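Local coordinates for protein succinate dehydrogenase (Membrane anchor subunit) (Mycolicibacterium smegmatis, PDB 7D6V) that anchors succinate dehydrogenase Sdh1 in the membrane, holds a Rieske-type iron-sulfur cluster, binds ubiquinone-1 and probably relays electrons from succinate to quinone, at residues A109-C114 and L242-T247; S124-P129 and E136-Y141; Y157-A162 and V201-C206. One frame throughout, in Å; residues are numbered along the deposited sequence.

Contact 1 (A109-C114 and L242-T247); sequences AFRLTC and LFAWIT. With FES (Fe2/s2 (inorganic) cluster), chain J; PEV ((1S)-2-{[(2-aminoethoxy)(hydroxy)phosphoryl]oxy}-1-[(palmitoyloxy)methyl]ethyl stearate), chain I.
Arg111 and Ala244 mark the nearest backbone approach between the last turn of helix 104-112 and the start of helix 240-264; their CA atoms are 8.7 Å apart, and the Arg111 side chain spans that separation. It runs extended from CG to NE and presents the edge of its guanidinium to the second helix. NH2 of Arg111 donates to Thr247 OG1 at 2.6 Å; the N-H...O angle of 166° and a hydroxyl 8° out of the guanidinium plane show a well-directed bond. NH1 of Arg111 adds a weak bond to Ala244 O at 3.4 Å and another weak one to Tyr117 OH, so the charged end has several polar partners inside a buried contact. Farther back, Arg111 CD lies 3.6 Å from lipid carbon C48, the end of an acyl chain. The same segment also reaches the [2Fe-2S] cluster: Cys114 SG binds the iron FE1 at 2.5 Å, with His240, just ahead of 242-247, as the other protein ligand of that iron; Phe110 CZ comes within 3.5 Å of sulfide S2. Helix 188-204 packs on both segments through Tyr202, which touches Arg111 and Ala244, while Phe110 leans on Phe158 and Ala162 of helix 155-175, and helix 115-124, N-capped by Cys114, meets Ala244 with Tyr116 and Tyr117.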
loop_
_atom_site.group_PDB
_atom_site.type_symbol
_atom_site.label_atom_id
_atom_site.label_comp_id
_atom_site.label_asym_id
_atom_site.label_seq_id
_atom_site.Cartn_x
_atom_site.Cartn_y
_atom_site.Cartn_z
ATOM N N ALA C 109 -2.692 4.095 -41.413
ATOM C CA ALA C 109 -2.297 2.918 -40.646
ATOM C C ALA C 109 -1.550 3.304 -39.375
ATOM O O ALA C 109 -1.708 2.657 -38.333
ATOM C CB ALA C 109 -1.445 1.999 -41.514
ATOM N N PHE C 110 -0.733 4.357 -39.443
ATOM C CA PHE C 110 0.008 4.815 -38.275
ATOM C C PHE C 110 -0.929 5.278 -37.174
ATOM O O PHE C 110 -0.710 4.979 -35.997
ATOM C CB PHE C 110 0.958 5.941 -38.681
ATOM C CG PHE C 110 1.704 6.557 -37.534
ATOM C CD1 PHE C 110 2.610 5.818 -36.799
ATOM C CD2 PHE C 110 1.506 7.883 -37.202
ATOM C CE1 PHE C 110 3.296 6.387 -35.752
ATOM C CE2 PHE C 110 2.192 8.456 -36.156
ATOM C CZ PHE C 110 3.090 7.706 -35.432
ATOM N N ARG C 111 -1.974 6.017 -37.531
ATOM C CA ARG C 111 -2.914 6.452 -36.507
ATOM C C ARG C 111 -3.913 5.367 -36.129
ATOM O O ARG C 111 -4.473 5.419 -35.033
ATOM C CB ARG C 111 -3.637 7.717 -36.960
ATOM C CG ARG C 111 -2.786 8.955 -36.795
ATOM C CD ARG C 111 -3.587 10.217 -36.971
ATOM N NE ARG C 111 -2.745 11.406 -36.926
ATOM C CZ ARG C 111 -2.690 12.242 -35.897
ATOM N NH1 ARG C 111 -3.425 12.020 -34.821
ATOM N NH2 ARG C 111 -1.899 13.301 -35.945
ATOM N N LEU C 112 -4.134 4.381 -36.998
ATOM C CA LEU C 112 -5.017 3.274 -36.658
ATOM C C LEU C 112 -4.357 2.299 -35.697
ATOM O O LEU C 112 -5.045 1.675 -34.883
ATOM C CB LEU C 112 -5.453 2.551 -37.929
ATOM C CG LEU C 112 -6.838 1.911 -37.915
ATOM C CD1 LEU C 112 -7.908 2.963 -37.707
ATOM C CD2 LEU C 112 -7.074 1.148 -39.204
ATOM N N THR C 113 -3.040 2.142 -35.779
ATOM C CA THR C 113 -2.321 1.265 -34.867
ATOM C C THR C 113 -1.782 2.002 -33.650
ATOM O O THR C 113 -1.160 1.373 -32.791
ATOM C CB THR C 113 -1.176 0.557 -35.598
ATOM O OG1 THR C 113 -0.355 1.523 -36.264
ATOM C CG2 THR C 113 -1.725 -0.417 -36.622
ATOM N N CYS C 114 -2.031 3.304 -33.562
ATOM C CA CYS C 114 -1.573 4.082 -32.418
ATOM C C CYS C 114 -2.176 3.506 -31.141
ATOM O O CYS C 114 -3.346 3.122 -31.119
ATOM C CB CYS C 114 -1.966 5.552 -32.573
ATOM S SG CYS C 114 -1.996 6.485 -31.025
ATOM N N LEU C 242 -3.209 14.230 -25.765
ATOM C CA LEU C 242 -3.518 15.593 -26.176
ATOM C C LEU C 242 -2.958 15.899 -27.559
ATOM O O LEU C 242 -3.620 16.558 -28.370
ATOM C CB LEU C 242 -2.971 16.574 -25.140
ATOM C CG LEU C 242 -3.320 18.049 -25.307
ATOM C CD1 LEU C 242 -4.729 18.318 -24.816
ATOM C CD2 LEU C 242 -2.316 18.913 -24.570
ATOM N N PHE C 243 -1.742 15.431 -27.842
ATOM C CA PHE C 243 -1.091 15.777 -29.098
ATOM C C PHE C 243 -1.792 15.152 -30.294
ATOM O O PHE C 243 -1.797 15.743 -31.375
ATOM C CB PHE C 243 0.381 15.366 -29.058
ATOM C CG PHE C 243 1.175 16.072 -27.998
ATOM C CD1 PHE C 243 0.957 17.410 -27.725
ATOM C CD2 PHE C 243 2.139 15.396 -27.271
ATOM C CE1 PHE C 243 1.681 18.060 -26.750
ATOM C CE2 PHE C 243 2.868 16.041 -26.293
ATOM C CZ PHE C 243 2.638 17.376 -26.033
ATOM N N ALA C 244 -2.411 13.983 -30.124
ATOM C CA ALA C 244 -3.155 13.376 -31.224
ATOM C C ALA C 244 -4.307 14.269 -31.671
ATOM O O ALA C 244 -4.445 14.587 -32.861
ATOM C CB ALA C 244 -3.668 12.001 -30.800
ATOM N N TRP C 245 -5.136 14.701 -30.718
ATOM C CA TRP C 245 -6.261 15.569 -31.044
ATOM C C TRP C 245 -5.786 16.922 -31.555
ATOM O O TRP C 245 -6.376 17.485 -32.488
ATOM C CB TRP C 245 -7.154 15.741 -29.817
ATOM C CG TRP C 245 -7.913 14.508 -29.454
ATOM C CD1 TRP C 245 -7.716 13.720 -28.362
ATOM C CD2 TRP C 245 -8.987 13.913 -30.188
ATOM N NE1 TRP C 245 -8.600 12.674 -28.367
ATOM C CE2 TRP C 245 -9.393 12.769 -29.478
ATOM C CE3 TRP C 245 -9.648 14.237 -31.376
ATOM C CZ2 TRP C 245 -10.427 11.947 -29.916
ATOM C CZ3 TRP C 245 -10.673 13.421 -31.808
ATOM C CH2 TRP C 245 -11.054 12.290 -31.079
ATOM N N ILE C 246 -4.714 17.454 -30.965
ATOM C CA ILE C 246 -4.201 18.749 -31.398
ATOM C C ILE C 246 -3.712 18.676 -32.838
ATOM O O ILE C 246 -3.963 19.584 -33.637
ATOM C CB ILE C 246 -3.096 19.235 -30.444
ATOM C CG1 ILE C 246 -3.705 19.712 -29.128
ATOM C CG2 ILE C 246 -2.287 20.352 -31.080
ATOM C CD1 ILE C 246 -2.688 20.225 -28.145
ATOM N N THR C 247 -3.015 17.598 -33.198
ATOM C CA THR C 247 -2.514 17.481 -34.561
ATOM C C THR C 247 -3.643 17.233 -35.550
ATOM O O THR C 247 -3.583 17.713 -36.685
ATOM C CB THR C 247 -1.457 16.381 -34.654
ATOM O OG1 THR C 247 -2.001 15.145 -34.181
ATOM C CG2 THR C 247 -0.228 16.757 -33.853
HETATM FE FE1 FES J . 0.440 6.612 -30.573
HETATM FE FE2 FES J . 2.727 5.681 -31.641
HETATM S S1 FES J . 1.666 4.931 -29.867
HETATM S S2 FES J . 1.542 7.408 -32.302
HETATM C C48 PEV I . -7.150 10.208 -37.088
HETATM C C47 PEV I . -7.525 9.207 -38.175
HETATM C C46 PEV I . -7.631 7.801 -37.599
HETATM C C45 PEV I . -8.967 7.610 -36.894
HETATM C C44 PEV I . -9.472 6.179 -37.020
HETATM C C43 PEV I . -10.566 5.874 -36.006
HETATM C C42 PEV I . -11.637 4.985 -36.616
HETATM C C41 PEV I . -11.490 3.549 -36.141
HETATM C C40 PEV I . -12.797 2.782 -36.266
HETATM C C39 PEV I . -12.556 1.400 -36.847
HETATM C C38 PEV I . -12.024 0.467 -35.770
HETATM C C37 PEV I . -13.164 -0.205 -35.019
HETATM C C36 PEV I . -12.961 -1.708 -34.946
HETATM C C35 PEV I . -12.349 -2.113 -33.613
HETATM C C34 PEV I . -12.748 -3.535 -33.254
HETATM C C33 PEV I . -12.506 -4.480 -34.419
HETATM C C32 PEV I . -13.436 -5.679 -34.337
HETATM C C31 PEV I . -12.763 -6.836 -33.618
HETATM O O31 PEV I . -12.480 -6.735 -32.475
HETATM O O2 PEV I . -12.489 -8.015 -34.308
HETATM C C2 PEV I . -13.257 -9.089 -33.863
HETATM C C1 PEV I . -12.411 -9.923 -32.911
HETATM O O3P PEV I . -12.639 -9.466 -31.610
HETATM P P PEV I . -13.287 -10.506 -30.508
HETATM O O1P PEV I . -14.783 -10.571 -30.677
HETATM O O2P PEV I . -12.950 -10.031 -29.118
HETATM O O4P PEV I . -12.657 -12.004 -30.765
HETATM C C4 PEV I . -13.427 -12.943 -31.459
HETATM C C5 PEV I . -12.492 -13.766 -32.342
HETATM N N6 PEV I . -13.233 -14.373 -33.431
HETATM C C3 PEV I . -13.694 -9.923 -35.063
HETATM O O3 PEV I . -14.203 -9.041 -36.022
HETATM C C11 PEV I . -13.412 -8.913 -37.168
HETATM O O11 PEV I . -13.207 -9.853 -37.856
HETATM C C12 PEV I . -12.800 -7.563 -37.527
HETATM C C13 PEV I . -13.016 -7.208 -38.995
HETATM C C14 PEV I . -12.876 -5.710 -39.248
HETATM C C15 PEV I . -11.612 -5.130 -38.619
HETATM C C16 PEV I . -10.713 -4.486 -39.670
HETATM C C17 PEV I . -10.055 -3.186 -39.209
HETATM C C18 PEV I . -10.375 -2.815 -37.761
HETATM C C19 PEV I . -9.126 -2.608 -36.905
HETATM C C20 PEV I . -7.831 -2.992 -37.620
HETATM C C21 PEV I . -6.611 -2.334 -36.980
HETATM C C22 PEV I . -5.418 -2.278 -37.930
HETATM C C23 PEV I . -4.453 -3.449 -37.766
HETATM C C24 PEV I . -3.905 -3.892 -39.118
HETATM C C25 PEV I . -2.760 -3.004 -39.592
HETATM C C26 PEV I . -3.064 -2.353 -40.938
#

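Contact 2 (S124-P129 and E136-Y141); sequences SVWQSP and EPHAKY. With PEV ((1S)-2-{[(2-aminoethoxy)(hydroxy)phosphoryl]oxy}-1-[(palmitoyloxy)methyl]ethyl stearate), chain I.
Trp126 and His138 lie at the heart of an irregular loop, without helix or strand, that leads from helix 115-124 to helix 147-150 and folds back on itself beside a bound phosphatidylethanolamine. Gln127, with positive phi, follows the helix end, and the turned chain brings the carbonyl of Trp126 to face the imidazole. The compact part is layered. His138 CE1 lies over one face of the indole, toward its rim and 3.9 Å from Trp126 CZ2; the six-membered ring of Trp126 and the imidazole form an oblique pair, with centroids 4.6 Å apart and planes at 34°. The ester carbonyl oxygen O31 of the lipid occupies the opposite indole face. O31 is 3.1 Å from Trp126 NE1, but its place above the ring argues for contact with the face. The indole is thus held between histidine and lipid. Packing is looser toward solvent, where exposed Pro137 touches Gln127 through CG and CB, 3.8 Å apart, and Gln127 OE1 is hydrogen-bonded to Thr130 OG1. On the buried flank the iron-sulfur subunit takes over: its His156 bonds Glu136 OE2 and meets the Tyr141 ring edge-to-face, and Tyr202 and Asn204 of the iron-sulfur subunit hydrogen-bond Tyr141 OH. Between the two segments, 124-129 and 136-141, the connection is a single hydrogen bond, from His138 NE2 to Trp126 O at 2.6 Å, with the acceptor 12° out of the imidazole plane.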
loop_
_atom_site.group_PDB
_atom_site.type_symbol
_atom_site.label_atom_id
_atom_site.label_comp_id
_atom_site.label_asym_id
_atom_site.label_seq_id
_atom_site.Cartn_x
_atom_site.Cartn_y
_atom_site.Cartn_z
ATOM N N SER C 124 -15.053 3.324 -27.850
ATOM C CA SER C 124 -16.158 4.052 -28.466
ATOM C C SER C 124 -16.930 3.234 -29.495
ATOM O O SER C 124 -18.164 3.214 -29.468
ATOM C CB SER C 124 -15.631 5.333 -29.114
ATOM O OG SER C 124 -14.974 6.147 -28.165
ATOM N N VAL C 125 -16.236 2.575 -30.416
ATOM C CA VAL C 125 -16.885 1.853 -31.502
ATOM C C VAL C 125 -17.117 0.398 -31.134
ATOM O O VAL C 125 -18.220 -0.128 -31.293
ATOM C CB VAL C 125 -16.035 1.975 -32.783
ATOM C CG1 VAL C 125 -16.729 1.302 -33.954
ATOM C CG2 VAL C 125 -15.736 3.430 -33.082
ATOM N N TRP C 126 -16.082 -0.275 -30.637
ATOM C CA TRP C 126 -16.185 -1.691 -30.327
ATOM C C TRP C 126 -16.798 -1.946 -28.959
ATOM O O TRP C 126 -17.129 -3.096 -28.655
ATOM C CB TRP C 126 -14.801 -2.344 -30.420
ATOM C CG TRP C 126 -14.823 -3.846 -30.485
ATOM C CD1 TRP C 126 -14.078 -4.703 -29.733
ATOM C CD2 TRP C 126 -15.617 -4.666 -31.354
ATOM N NE1 TRP C 126 -14.361 -6.001 -30.071
ATOM C CE2 TRP C 126 -15.303 -6.006 -31.065
ATOM C CE3 TRP C 126 -16.564 -4.396 -32.348
ATOM C CZ2 TRP C 126 -15.901 -7.074 -31.728
ATOM C CZ3 TRP C 126 -17.157 -5.456 -33.003
ATOM C CH2 TRP C 126 -16.823 -6.779 -32.692
ATOM N N GLN C 127 -16.970 -0.902 -28.147
ATOM C CA GLN C 127 -17.619 -1.002 -26.840
ATOM C C GLN C 127 -16.944 -2.047 -25.958
ATOM O O GLN C 127 -17.613 -2.786 -25.233
ATOM C CB GLN C 127 -19.114 -1.310 -26.972
ATOM C CG GLN C 127 -19.842 -0.617 -28.112
ATOM C CD GLN C 127 -19.766 0.889 -28.038
ATOM O OE1 GLN C 127 -19.711 1.468 -26.956
ATOM N NE2 GLN C 127 -19.779 1.537 -29.193
ATOM N N SER C 128 -15.610 -2.119 -26.014
ATOM C CA SER C 128 -14.946 -3.187 -25.278
ATOM C C SER C 128 -15.143 -2.939 -23.784
ATOM O O SER C 128 -15.876 -3.699 -23.157
ATOM C CB SER C 128 -13.482 -3.309 -25.685
ATOM O OG SER C 128 -13.366 -3.987 -26.920
ATOM N N PRO C 129 -14.561 -1.929 -23.157
ATOM C CA PRO C 129 -15.372 -1.205 -22.174
ATOM C C PRO C 129 -15.944 0.051 -22.809
ATOM O O PRO C 129 -15.185 0.864 -23.343
ATOM C CB PRO C 129 -14.388 -0.911 -21.038
ATOM C CG PRO C 129 -13.085 -0.860 -21.679
ATOM C CD PRO C 129 -13.122 -1.751 -22.889
ATOM N N GLU C 136 -20.100 -5.383 -20.612
ATOM C CA GLU C 136 -19.948 -5.434 -22.058
ATOM C C GLU C 136 -21.234 -5.862 -22.759
ATOM O O GLU C 136 -21.992 -6.687 -22.244
ATOM C CB GLU C 136 -18.853 -6.421 -22.439
ATOM C CG GLU C 136 -17.494 -5.830 -22.421
ATOM C CD GLU C 136 -16.404 -6.813 -22.776
ATOM O OE1 GLU C 136 -16.348 -7.892 -22.163
ATOM O OE2 GLU C 136 -15.595 -6.501 -23.671
ATOM N N PRO C 137 -21.481 -5.341 -23.961
ATOM C CA PRO C 137 -22.465 -5.956 -24.858
ATOM C C PRO C 137 -21.933 -7.140 -25.651
ATOM O O PRO C 137 -22.599 -7.575 -26.593
ATOM C CB PRO C 137 -22.830 -4.796 -25.798
ATOM C CG PRO C 137 -21.616 -3.956 -25.829
ATOM C CD PRO C 137 -21.019 -4.034 -24.457
ATOM N N HIS C 138 -20.765 -7.668 -25.298
ATOM C CA HIS C 138 -20.154 -8.802 -25.977
ATOM C C HIS C 138 -20.126 -10.008 -25.048
ATOM O O HIS C 138 -19.904 -9.868 -23.843
ATOM C CB HIS C 138 -18.726 -8.479 -26.423
ATOM C CG HIS C 138 -18.621 -7.311 -27.353
ATOM N ND1 HIS C 138 -18.960 -7.387 -28.687
ATOM C CD2 HIS C 138 -18.198 -6.042 -27.144
ATOM C CE1 HIS C 138 -18.758 -6.213 -29.258
ATOM N NE2 HIS C 138 -18.294 -5.380 -28.344
ATOM N N ALA C 139 -20.343 -11.193 -25.615
ATOM C CA ALA C 139 -20.312 -12.424 -24.836
ATOM C C ALA C 139 -18.940 -13.089 -24.858
ATOM O O ALA C 139 -18.503 -13.643 -23.844
ATOM C CB ALA C 139 -21.370 -13.399 -25.349
ATOM N N LYS C 140 -18.252 -13.042 -25.995
ATOM C CA LYS C 140 -16.901 -13.558 -26.126
ATOM C C LYS C 140 -15.926 -12.404 -26.314
ATOM O O LYS C 140 -16.298 -11.329 -26.790
ATOM C CB LYS C 140 -16.792 -14.534 -27.300
ATOM C CG LYS C 140 -17.667 -15.764 -27.159
ATOM C CD LYS C 140 -17.186 -16.634 -26.014
ATOM C CE LYS C 140 -17.997 -17.908 -25.899
ATOM N NZ LYS C 140 -17.542 -18.731 -24.746
ATOM N N TYR C 141 -14.673 -12.634 -25.930
ATOM C CA TYR C 141 -13.643 -11.607 -26.047
ATOM C C TYR C 141 -12.286 -12.280 -26.145
ATOM O O TYR C 141 -11.906 -13.038 -25.247
ATOM C CB TYR C 141 -13.687 -10.658 -24.856
ATOM C CG TYR C 141 -12.521 -9.704 -24.778
ATOM C CD1 TYR C 141 -12.499 -8.538 -25.527
ATOM C CD2 TYR C 141 -11.445 -9.968 -23.947
ATOM C CE1 TYR C 141 -11.436 -7.669 -25.454
ATOM C CE2 TYR C 141 -10.381 -9.108 -23.870
ATOM C CZ TYR C 141 -10.380 -7.959 -24.623
ATOM O OH TYR C 141 -9.313 -7.100 -24.541
HETATM C C48 PEV I . -7.150 10.208 -37.088
HETATM C C47 PEV I . -7.525 9.207 -38.175
HETATM C C46 PEV I . -7.631 7.801 -37.599
HETATM C C45 PEV I . -8.967 7.610 -36.894
HETATM C C44 PEV I . -9.472 6.179 -37.020
HETATM C C43 PEV I . -10.566 5.874 -36.006
HETATM C C42 PEV I . -11.637 4.985 -36.616
HETATM C C41 PEV I . -11.490 3.549 -36.141
HETATM C C40 PEV I . -12.797 2.782 -36.266
HETATM C C39 PEV I . -12.556 1.400 -36.847
HETATM C C38 PEV I . -12.024 0.467 -35.770
HETATM C C37 PEV I . -13.164 -0.205 -35.019
HETATM C C36 PEV I . -12.961 -1.708 -34.946
HETATM C C35 PEV I . -12.349 -2.113 -33.613
HETATM C C34 PEV I . -12.748 -3.535 -33.254
HETATM C C33 PEV I . -12.506 -4.480 -34.419
HETATM C C32 PEV I . -13.436 -5.679 -34.337
HETATM C C31 PEV I . -12.763 -6.836 -33.618
HETATM O O31 PEV I . -12.480 -6.735 -32.475
HETATM O O2 PEV I . -12.489 -8.015 -34.308
HETATM C C2 PEV I . -13.257 -9.089 -33.863
HETATM C C1 PEV I . -12.411 -9.923 -32.911
HETATM O O3P PEV I . -12.639 -9.466 -31.610
HETATM P P PEV I . -13.287 -10.506 -30.508
HETATM O O1P PEV I . -14.783 -10.571 -30.677
HETATM O O2P PEV I . -12.950 -10.031 -29.118
HETATM O O4P PEV I . -12.657 -12.004 -30.765
HETATM C C4 PEV I . -13.427 -12.943 -31.459
HETATM C C5 PEV I . -12.492 -13.766 -32.342
HETATM N N6 PEV I . -13.233 -14.373 -33.431
HETATM C C3 PEV I . -13.694 -9.923 -35.063
HETATM O O3 PEV I . -14.203 -9.041 -36.022
HETATM C C11 PEV I . -13.412 -8.913 -37.168
HETATM O O11 PEV I . -13.207 -9.853 -37.856
HETATM C C12 PEV I . -12.800 -7.563 -37.527
HETATM C C13 PEV I . -13.016 -7.208 -38.995
HETATM C C14 PEV I . -12.876 -5.710 -39.248
HETATM C C15 PEV I . -11.612 -5.130 -38.619
HETATM C C16 PEV I . -10.713 -4.486 -39.670
HETATM C C17 PEV I . -10.055 -3.186 -39.209
HETATM C C18 PEV I . -10.375 -2.815 -37.761
HETATM C C19 PEV I . -9.126 -2.608 -36.905
HETATM C C20 PEV I . -7.831 -2.992 -37.620
HETATM C C21 PEV I . -6.611 -2.334 -36.980
HETATM C C22 PEV I . -5.418 -2.278 -37.930
HETATM C C23 PEV I . -4.453 -3.449 -37.766
HETATM C C24 PEV I . -3.905 -3.892 -39.118
HETATM C C25 PEV I . -2.760 -3.004 -39.592
HETATM C C26 PEV I . -3.064 -2.353 -40.938
#

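Contact 3 (Y157-A162 and V201-C206); sequences YFFYAA and VYTLSC. With FES (Fe2/s2 (inorganic) cluster), chain J.
Phe159, Thr203 and Cys206 supply most of the surface buried between helix 155-175 and the C-terminal end of helix 188-204. The Phe159 ring, its CG anti to the backbone N (chi1 163°), reaches across with the CD1-CE1 side. Phe159 CE1 lies 3.3 Å from Thr203 O, which sits at the ring edge near its plane, and 4.0 Å from Thr203 CG2. Thr203 CG2 also faces Ala162 CB at 4.3 Å, while Thr203 OG1 bonds Leu199 O in its own helix. Phe159 also makes a sulfur-aromatic contact: Cys206 SG is 4.6 Å from the ring centroid and 36° off its normal, an oblique approach. Cys206 SG binds the iron FE2 at 2.5 Å, so an aromatic side chain packs directly against a cluster ligand. Tyr202 OH approaches sulfide S2 at 3.4 Å. His155, at the start of helix 155-175, is the second protein ligand of FE2; the site has the two-Cys, two-His ligand set of a Rieske-type [2Fe-2S] cluster, but each iron takes one of each, unlike the classical arrangement.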
loop_
_atom_site.group_PDB
_atom_site.type_symbol
_atom_site.label_atom_id
_atom_site.label_comp_id
_atom_site.label_asym_id
_atom_site.label_seq_id
_atom_site.Cartn_x
_atom_site.Cartn_y
_atom_site.Cartn_z
ATOM N N TYR C 157 6.665 -0.062 -37.350
ATOM C CA TYR C 157 7.020 0.139 -38.750
ATOM C C TYR C 157 6.253 1.312 -39.343
ATOM O O TYR C 157 6.805 2.100 -40.124
ATOM C CB TYR C 157 6.774 -1.144 -39.533
ATOM C CG TYR C 157 7.760 -2.217 -39.160
ATOM C CD1 TYR C 157 8.883 -2.455 -39.931
ATOM C CD2 TYR C 157 7.581 -2.971 -38.013
ATOM C CE1 TYR C 157 9.791 -3.424 -39.578
ATOM C CE2 TYR C 157 8.481 -3.937 -37.654
ATOM C CZ TYR C 157 9.582 -4.161 -38.437
ATOM O OH TYR C 157 10.478 -5.132 -38.076
ATOM N N PHE C 158 4.987 1.463 -38.962
ATOM C CA PHE C 158 4.260 2.667 -39.334
ATOM C C PHE C 158 4.840 3.890 -38.643
ATOM O O PHE C 158 4.739 4.999 -39.170
ATOM C CB PHE C 158 2.777 2.500 -39.014
ATOM C CG PHE C 158 2.130 1.386 -39.773
ATOM C CD1 PHE C 158 2.116 1.396 -41.155
ATOM C CD2 PHE C 158 1.554 0.318 -39.110
ATOM C CE1 PHE C 158 1.537 0.369 -41.860
ATOM C CE2 PHE C 158 0.970 -0.709 -39.812
ATOM C CZ PHE C 158 0.960 -0.684 -41.188
ATOM N N PHE C 159 5.472 3.707 -37.485
ATOM C CA PHE C 159 6.197 4.803 -36.850
ATOM C C PHE C 159 7.402 5.227 -37.681
ATOM O O PHE C 159 7.658 6.425 -37.848
ATOM C CB PHE C 159 6.614 4.393 -35.437
ATOM C CG PHE C 159 7.685 5.258 -34.844
ATOM C CD1 PHE C 159 7.409 6.552 -34.447
ATOM C CD2 PHE C 159 8.968 4.771 -34.674
ATOM C CE1 PHE C 159 8.389 7.341 -33.903
ATOM C CE2 PHE C 159 9.950 5.558 -34.131
ATOM C CZ PHE C 159 9.662 6.844 -33.746
ATOM N N TYR C 160 8.151 4.263 -38.215
ATOM C CA TYR C 160 9.258 4.601 -39.110
ATOM C C TYR C 160 8.754 5.321 -40.359
ATOM O O TYR C 160 9.335 6.327 -40.800
ATOM C CB TYR C 160 10.028 3.341 -39.506
ATOM C CG TYR C 160 10.437 2.453 -38.355
ATOM C CD1 TYR C 160 10.840 2.989 -37.143
ATOM C CD2 TYR C 160 10.429 1.072 -38.487
ATOM C CE1 TYR C 160 11.213 2.177 -36.094
ATOM C CE2 TYR C 160 10.798 0.253 -37.443
ATOM C CZ TYR C 160 11.193 0.812 -36.249
ATOM O OH TYR C 160 11.567 0.004 -35.202
ATOM N N ALA C 161 7.665 4.815 -40.941
ATOM C CA ALA C 161 7.079 5.466 -42.106
ATOM C C ALA C 161 6.631 6.882 -41.774
ATOM O O ALA C 161 6.781 7.799 -42.589
ATOM C CB ALA C 161 5.910 4.639 -42.635
ATOM N N ALA C 162 6.072 7.078 -40.578
ATOM C CA ALA C 162 5.647 8.402 -40.152
ATOM C C ALA C 162 6.831 9.333 -39.958
ATOM O O ALA C 162 6.713 10.532 -40.210
ATOM C CB ALA C 162 4.833 8.301 -38.865
ATOM N N VAL C 201 6.098 16.676 -32.706
ATOM C CA VAL C 201 5.892 16.395 -31.286
ATOM C C VAL C 201 5.061 15.130 -31.109
ATOM O O VAL C 201 5.384 14.258 -30.292
ATOM C CB VAL C 201 5.239 17.602 -30.590
ATOM C CG1 VAL C 201 4.884 17.259 -29.156
ATOM C CG2 VAL C 201 6.165 18.797 -30.632
ATOM N N TYR C 202 3.980 15.008 -31.881
ATOM C CA TYR C 202 3.130 13.825 -31.785
ATOM C C TYR C 202 3.879 12.563 -32.195
ATOM O O TYR C 202 3.740 11.514 -31.558
ATOM C CB TYR C 202 1.881 14.006 -32.643
ATOM C CG TYR C 202 1.071 12.744 -32.798
ATOM C CD1 TYR C 202 0.436 12.166 -31.708
ATOM C CD2 TYR C 202 0.946 12.125 -34.031
ATOM C CE1 TYR C 202 -0.302 11.012 -31.845
ATOM C CE2 TYR C 202 0.212 10.973 -34.176
ATOM C CZ TYR C 202 -0.411 10.421 -33.081
ATOM O OH TYR C 202 -1.147 9.272 -33.228
ATOM N N THR C 203 4.675 12.644 -33.261
ATOM C CA THR C 203 5.435 11.485 -33.713
ATOM C C THR C 203 6.491 11.075 -32.693
ATOM O O THR C 203 6.738 9.881 -32.494
ATOM C CB THR C 203 6.079 11.780 -35.067
ATOM O OG1 THR C 203 5.087 12.303 -35.957
ATOM C CG2 THR C 203 6.668 10.521 -35.669
ATOM N N LEU C 204 7.124 12.045 -32.036
ATOM C CA LEU C 204 8.173 11.732 -31.076
ATOM C C LEU C 204 7.639 11.376 -29.697
ATOM O O LEU C 204 8.408 10.880 -28.869
ATOM C CB LEU C 204 9.150 12.901 -30.960
ATOM C CG LEU C 204 9.973 13.209 -32.209
ATOM C CD1 LEU C 204 11.005 14.279 -31.910
ATOM C CD2 LEU C 204 10.635 11.951 -32.739
ATOM N N SER C 205 6.358 11.607 -29.425
ATOM C CA SER C 205 5.753 11.145 -28.184
ATOM C C SER C 205 5.163 9.744 -28.312
ATOM O O SER C 205 4.479 9.285 -27.393
ATOM C CB SER C 205 4.683 12.131 -27.716
ATOM O OG SER C 205 3.554 12.113 -28.565
ATOM N N CYS C 206 5.412 9.078 -29.435
ATOM C CA CYS C 206 4.877 7.738 -29.665
ATOM C C CYS C 206 5.403 6.701 -28.674
ATOM O O CYS C 206 6.557 6.763 -28.251
ATOM C CB CYS C 206 5.170 7.286 -31.099
ATOM S SG CYS C 206 5.157 5.494 -31.334
HETATM FE FE1 FES J . 0.440 6.612 -30.573
HETATM FE FE2 FES J . 2.727 5.681 -31.641
HETATM S S1 FES J . 1.666 4.931 -29.867
HETATM S S2 FES J . 1.542 7.408 -32.302
#

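Overall arrangement
Followed from the N terminus, the chain opens contact 1 at 109-114 and closes it only at 242-247, and the other two contacts nest inside that long, mainly helical excursion. Contact 2 comes first, a short closure of the loop after helix 115-124; contact 3 follows in series, joining helices 155-175 and 188-204. Contacts 1 and 3 have centres about 9 Å apart, pack against each other through Phe110 and Phe158, and meet at the cluster, each supplying a cysteine to a different iron. Contact 2 lies peripherally, its centre about 22 Å from that of contact 1, yet both touch the same lipid: tail at the helices, head region at the loop facing the iron-sulfur subunit.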